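Side-chain contacts in putative sporulation-specific glycosylase ydhD (Bacillus subtilis subsp. subtilis str. 168, PDB 3CZ8), which probably hydrolyses glycosidic bonds, with possible chitin binding, as a family 18 glycoside hydrolase linked to sporulation: residues A125-F130 against T156-P161; Y226-P231 against T236-I241. The protein carries 1 engineered substitution. All coordinates share one frame; numbering follows the deposited sequence. Where two conformers were deposited one is given.

Contact 1 (A125-F130 against T156-P161); sequences ADRDLF and TSDNIP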
loop_
_atom_site.group_PDB
_atom_site.type_symbol
_atom_site.label_atom_id
_atom_site.label_comp_id
_atom_site.label_asym_id
_atom_site.label_seq_id
_atom_site.Cartn_x
_atom_site.Cartn_y
_atom_site.Cartn_z
ATOM N N ALA A 125 12.414 5.920 -31.267
ATOM C CA ALA A 125 13.648 6.218 -31.993
ATOM C C ALA A 125 14.886 5.789 -31.203
ATOM O O ALA A 125 15.950 5.553 -31.781
ATOM C CB ALA A 125 13.725 7.693 -32.319
ATOM N N ASP A 126 14.722 5.685 -29.885
ATOM C CA ASP A 126 15.800 5.363 -28.960
ATOM C C ASP A 126 15.859 3.879 -28.614
ATOM O O ASP A 126 16.417 3.514 -27.579
ATOM C CB ASP A 126 15.608 6.157 -27.669
ATOM C CG ASP A 126 15.811 7.645 -27.854
ATOM O OD1 ASP A 126 16.298 8.063 -28.926
ATOM O OD2 ASP A 126 15.489 8.398 -26.912
ATOM N N ARG A 127 15.312 3.035 -29.489
ATOM C CA ARG A 127 15.164 1.626 -29.173
ATOM C C ARG A 127 16.485 0.846 -29.180
ATOM O O ARG A 127 16.741 0.067 -28.258
ATOM C CB ARG A 127 14.056 0.988 -30.028
ATOM C CG ARG A 127 14.417 0.446 -31.397
ATOM C CD ARG A 127 14.263 -1.063 -31.426
ATOM N NE ARG A 127 12.950 -1.493 -30.949
ATOM C CZ ARG A 127 12.381 -2.663 -31.233
ATOM N NH1 ARG A 127 12.993 -3.550 -32.007
ATOM N NH2 ARG A 127 11.185 -2.944 -30.735
ATOM N N ASP A 128 17.324 1.088 -30.183
ATOM C CA ASP A 128 18.625 0.453 -30.275
ATOM C C ASP A 128 19.628 1.112 -29.332
ATOM O O ASP A 128 20.567 0.464 -28.862
ATOM C CB ASP A 128 19.112 0.451 -31.730
ATOM C CG ASP A 128 18.348 -0.544 -32.598
ATOM O OD1 ASP A 128 18.531 -0.530 -33.835
ATOM O OD2 ASP A 128 17.562 -1.346 -32.042
ATOM N N LEU A 129 19.407 2.390 -29.038
ATOM C CA LEU A 129 20.238 3.127 -28.086
ATOM C C LEU A 129 19.997 2.674 -26.654
ATOM O O LEU A 129 20.920 2.678 -25.831
ATOM C CB LEU A 129 19.996 4.634 -28.206
ATOM C CG LEU A 129 20.339 5.292 -29.548
ATOM C CD1 LEU A 129 19.824 6.718 -29.572
ATOM C CD2 LEU A 129 21.840 5.255 -29.840
ATOM N N PHE A 130 18.752 2.295 -26.366
ATOM C CA PHE A 130 18.376 1.752 -25.060
ATOM C C PHE A 130 19.013 0.382 -24.856
ATOM O O PHE A 130 19.580 0.125 -23.800
ATOM C CB PHE A 130 16.846 1.684 -24.907
ATOM C CG PHE A 130 16.376 1.338 -23.516
ATOM C CD1 PHE A 130 15.233 0.569 -23.333
ATOM C CD2 PHE A 130 17.071 1.773 -22.391
ATOM C CE1 PHE A 130 14.783 0.246 -22.057
ATOM C CE2 PHE A 130 16.635 1.440 -21.113
ATOM C CZ PHE A 130 15.488 0.682 -20.949
ATOM N N THR A 156 2.730 -7.432 -27.133
ATOM C CA THR A 156 2.131 -8.548 -27.867
ATOM C C THR A 156 2.610 -8.573 -29.319
ATOM O O THR A 156 2.531 -9.604 -29.994
ATOM C CB THR A 156 0.582 -8.534 -27.803
ATOM O OG1 THR A 156 0.071 -9.742 -28.379
ATOM C CG2 THR A 156 -0.004 -7.331 -28.547
ATOM N N SER A 157 3.134 -7.439 -29.784
ATOM C CA SER A 157 3.718 -7.315 -31.121
ATOM C C SER A 157 4.678 -6.128 -31.119
ATOM O O SER A 157 4.873 -5.490 -30.084
ATOM C CB SER A 157 2.631 -7.113 -32.181
ATOM O OG SER A 157 2.129 -5.788 -32.148
ATOM N N ASP A 158 5.263 -5.819 -32.273
ATOM C CA ASP A 158 6.159 -4.672 -32.371
ATOM C C ASP A 158 5.530 -3.508 -33.148
ATOM O O ASP A 158 6.230 -2.622 -33.641
ATOM C CB ASP A 158 7.496 -5.097 -32.979
ATOM C CG ASP A 158 8.682 -4.483 -32.259
ATOM O OD1 ASP A 158 9.513 -5.248 -31.721
ATOM O OD2 ASP A 158 8.774 -3.237 -32.214
ATOM N N ASN A 159 4.201 -3.498 -33.214
ATOM C CA ASN A 159 3.465 -2.558 -34.058
ATOM C C ASN A 159 2.973 -1.326 -33.313
ATOM O O ASN A 159 2.412 -0.406 -33.910
ATOM C CB ASN A 159 2.296 -3.276 -34.745
ATOM C CG ASN A 159 2.747 -4.493 -35.543
ATOM O OD1 ASN A 159 2.265 -5.605 -35.330
ATOM N ND2 ASN A 159 3.696 -4.290 -36.447
ATOM N N ILE A 160 3.206 -1.303 -32.008
ATOM C CA ILE A 160 2.697 -0.240 -31.155
ATOM C C ILE A 160 3.807 0.791 -30.908
ATOM O O ILE A 160 4.899 0.417 -30.479
ATOM C CB ILE A 160 2.145 -0.828 -29.826
ATOM C CG1 ILE A 160 1.220 -2.039 -30.080
ATOM C CG2 ILE A 160 1.462 0.219 -29.009
ATOM C CD1 ILE A 160 -0.120 -1.734 -30.757
ATOM N N PRO A 161 3.536 2.084 -31.197
ATOM C CA PRO A 161 4.554 3.145 -31.169
ATOM C C PRO A 161 5.182 3.421 -29.796
ATOM O O PRO A 161 6.407 3.518 -29.697
ATOM C CB PRO A 161 3.787 4.384 -31.664
ATOM C CG PRO A 161 2.578 3.851 -32.361
ATOM C CD PRO A 161 2.222 2.623 -31.598
#
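Arg127 and Asp158 reach toward each other from opposite directions and meet in a surface salt bridge. It joins the first turn of helix 127-143 to the loop between strand 147-153 and helix 168-174, at the C-terminal end of the TIM-barrel strands, where the β-to-α loops lie. The tight part is small: one nitrogen, Arg127 NH2, serves both carboxylate oxygens, lying 2.8 Å from Asp158 OD2 and 3.0 Å from Asp158 OD1. The hydrogen bond is the one to OD1, with an N-H...O angle of 163°; it takes the syn lone pair and lies close to the guanidinium plane. OD2 approaches obliquely, and the guanidinium and carboxylate planes are 63° apart. Arg127 carries CG between its backbone N and carbonyl carbon (chi1 87°) and then bends twice along its chain, bringing its end across to the loop. Elsewhere the contact is loose: only 75 Å² is buried in all, no apolar groups meet, and both residues stay partly exposed. Arg127 was modelled in two conformers, so the geometry belongs to one of them. Outside the segments, Arg164 ties the pair together, its NE forming a salt bridge with Asp158 OD2 and its carbonyl oxygen accepting a hydrogen bond from Arg127 NE. With an alanine here instead of Asp158, both arginines would probably lose their shared counter-charge, and the end of Arg127 would be freer to turn. Two arginines gathered round one carboxylate are likely to keep it ionised, making this an electrostatic link between helix start and loop rather than an apolar interface.

Contact 2 (Y226-P231 against T236-I241); sequences YDWIIP and TVASAI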
loop_
_atom_site.group_PDB
_atom_site.type_symbol
_atom_site.label_atom_id
_atom_site.label_comp_id
_atom_site.label_asym_id
_atom_site.label_seq_id
_atom_site.Cartn_x
_atom_site.Cartn_y
_atom_site.Cartn_z
ATOM N N TYR A 226 -9.412 -0.695 -10.887
ATOM C CA TYR A 226 -10.000 0.613 -11.205
ATOM C C TYR A 226 -11.507 0.673 -11.042
ATOM O O TYR A 226 -12.202 -0.315 -11.265
ATOM C CB TYR A 226 -9.586 1.122 -12.603
ATOM C CG TYR A 226 -8.093 1.285 -12.789
ATOM C CD1 TYR A 226 -7.443 2.458 -12.415
ATOM C CD2 TYR A 226 -7.329 0.254 -13.329
ATOM C CE1 TYR A 226 -6.066 2.591 -12.574
ATOM C CE2 TYR A 226 -5.960 0.373 -13.489
ATOM C CZ TYR A 226 -5.335 1.540 -13.115
ATOM O OH TYR A 226 -3.977 1.645 -13.284
ATOM N N ASP A 227 -11.988 1.853 -10.663
ATOM C CA ASP A 227 -13.408 2.136 -10.490
ATOM C C ASP A 227 -13.809 3.212 -11.496
ATOM O O ASP A 227 -13.467 4.378 -11.324
ATOM C CB ASP A 227 -13.650 2.635 -9.060
ATOM C CG ASP A 227 -15.120 2.627 -8.659
ATOM O OD1 ASP A 227 -15.385 2.515 -7.444
ATOM O OD2 ASP A 227 -16.012 2.722 -9.530
ATOM N N TRP A 228 -14.534 2.807 -12.538
ATOM C CA TRP A 228 -14.971 3.713 -13.609
ATOM C C TRP A 228 -16.455 4.053 -13.471
ATOM O O TRP A 228 -17.258 3.184 -13.147
ATOM C CB TRP A 228 -14.832 3.028 -14.970
ATOM C CG TRP A 228 -13.453 2.765 -15.498
ATOM C CD1 TRP A 228 -12.704 3.600 -16.281
ATOM C CD2 TRP A 228 -12.694 1.556 -15.363
ATOM N NE1 TRP A 228 -11.515 3.002 -16.611
ATOM C CE2 TRP A 228 -11.482 1.744 -16.068
ATOM C CE3 TRP A 228 -12.915 0.333 -14.710
ATOM C CZ2 TRP A 228 -10.491 0.756 -16.138
ATOM C CZ3 TRP A 228 -11.933 -0.653 -14.786
ATOM C CH2 TRP A 228 -10.732 -0.432 -15.495
ATOM N N ILE A 229 -16.825 5.301 -13.754
ATOM C CA ILE A 229 -18.242 5.645 -13.928
ATOM C C ILE A 229 -18.686 5.267 -15.352
ATOM O O ILE A 229 -18.182 5.828 -16.334
ATOM C CB ILE A 229 -18.544 7.150 -13.624
ATOM C CG1 ILE A 229 -18.476 7.434 -12.121
ATOM C CG2 ILE A 229 -19.939 7.546 -14.114
ATOM C CD1 ILE A 229 -17.266 8.226 -11.683
ATOM N N ILE A 230 -19.605 4.302 -15.462
ATOM C CA ILE A 230 -20.183 3.954 -16.772
ATOM C C ILE A 230 -21.259 4.974 -17.189
ATOM O O ILE A 230 -21.627 5.837 -16.389
ATOM C CB ILE A 230 -20.547 2.450 -16.955
ATOM C CG1 ILE A 230 -21.355 1.905 -15.779
ATOM C CG2 ILE A 230 -19.281 1.640 -17.201
ATOM C CD1 ILE A 230 -21.872 0.490 -16.012
ATOM N N PRO A 231 -21.858 4.819 -18.381
ATOM C CA PRO A 231 -21.638 5.716 -19.483
ATOM C C PRO A 231 -20.336 6.528 -19.347
ATOM O O PRO A 231 -20.309 7.612 -18.752
ATOM C CB PRO A 231 -22.949 6.511 -19.504
ATOM C CG PRO A 231 -24.022 5.371 -18.986
ATOM C CD PRO A 231 -23.134 4.133 -18.618
ATOM N N THR A 236 -12.698 12.360 -18.030
ATOM C CA THR A 236 -12.796 11.826 -16.660
ATOM C C THR A 236 -11.724 10.778 -16.375
ATOM O O THR A 236 -11.346 9.996 -17.250
ATOM C CB THR A 236 -14.169 11.180 -16.350
ATOM O OG1 THR A 236 -14.426 10.126 -17.283
ATOM C CG2 THR A 236 -15.305 12.204 -16.383
ATOM N N VAL A 237 -11.255 10.770 -15.132
ATOM C CA VAL A 237 -10.249 9.825 -14.673
ATOM C C VAL A 237 -10.911 8.840 -13.702
ATOM O O VAL A 237 -11.593 9.254 -12.760
ATOM C CB VAL A 237 -9.066 10.563 -13.983
ATOM C CG1 VAL A 237 -7.956 9.594 -13.594
ATOM C CG2 VAL A 237 -8.514 11.664 -14.886
ATOM N N ALA A 238 -10.717 7.543 -13.944
ATOM C CA ALA A 238 -11.177 6.496 -13.029
ATOM C C ALA A 238 -10.389 6.526 -11.725
ATOM O O ALA A 238 -9.277 7.048 -11.673
ATOM C CB ALA A 238 -11.056 5.136 -13.677
ATOM N N SER A 239 -10.970 5.968 -10.672
ATOM C CA SER A 239 -10.282 5.892 -9.389
ATOM C C SER A 239 -9.402 4.652 -9.342
ATOM O O SER A 239 -9.892 3.529 -9.497
ATOM C CB SER A 239 -11.282 5.882 -8.229
ATOM O OG SER A 239 -12.013 7.092 -8.170
ATOM N N ALA A 240 -8.104 4.878 -9.142
ATOM C CA ALA A 240 -7.109 3.819 -8.987
ATOM C C ALA A 240 -7.117 3.324 -7.548
ATOM O O ALA A 240 -6.754 4.058 -6.622
ATOM C CB ALA A 240 -5.720 4.334 -9.367
ATOM N N ILE A 241 -7.552 2.080 -7.365
ATOM C CA ILE A 241 -7.744 1.510 -6.035
ATOM C C ILE A 241 -7.052 0.152 -5.926
ATOM O O ILE A 241 -6.811 -0.512 -6.936
ATOM C CB ILE A 241 -9.262 1.378 -5.665
ATOM C CG1 ILE A 241 -9.986 0.380 -6.574
ATOM C CG2 ILE A 241 -9.972 2.738 -5.687
ATOM C CD1 ILE A 241 -11.436 0.170 -6.205
#
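A β hairpin at one edge of the antiparallel sheet inserted between barrel strands 217-220 and 302-310, as in the insertion domain of many family 18 chitinases, pairs Asp227 with Ser239 and Tyr226 with Ala240. Strands 226-229 and 239-241 run antiparallel, their axes at 156°. Asp227 and Ser239 are the hydrogen-bonded pair: Asp227 N gives to Ser239 O at 2.9 Å, and Ser239 N returns a bond to Asp227 O at 3.0 Å. Tyr226 and Ala240 form the non-hydrogen-bonded pair, supplemented by a CA-H...O contact from Tyr226 CA to Ser239 O at 3.4 Å. On the face bearing Tyr226, its CE1 rests 3.7 Å from Ala240 CB. Its hydroxyl goes on to hydrogen-bond Asp184 OD1, and its side chain lies about 10 Å from that of Glu120, the predicted proton donor. On the face bearing Asp227, its CB sits 4.1 Å from Ser239 CB and 4.4 Å from Ile241 CD1. The buried carboxylate swings clear of the backbone N (chi1 -165°) to partners outside the hairpin: OD1 makes a salt bridge with Arg249 and a hydrogen bond with Tyr270 OH, while OD2 is hydrogen-bonded to His278 ND1. The indole of Trp228 receives two groups on the same face. Tyr226 CB stands above it toward the rim, and the methyl of Ala238 makes a CH-pi contact with the five-membered ring, CB 3.7 Å from its centroid and 23° off the normal.

The two contacts belong to different parts of the family 18 catalytic domain, their centres 30 Å apart and their nearest atoms about 17 Å apart, without touching. Both segments of contact 1 come earlier in the chain than either segment of contact 2. Contact 1 lies on the barrel itself, bridging elements that follow the neighbouring parallel strands 114-118 and 147-153. Contact 2 lies in the separate five-stranded antiparallel sheet, which the chain builds after leaving the barrel at strand 217-220 and before re-entering it at 302-310. One thus links surface elements of the barrel through charge, while the other forms the edge hairpin of the inserted sheet.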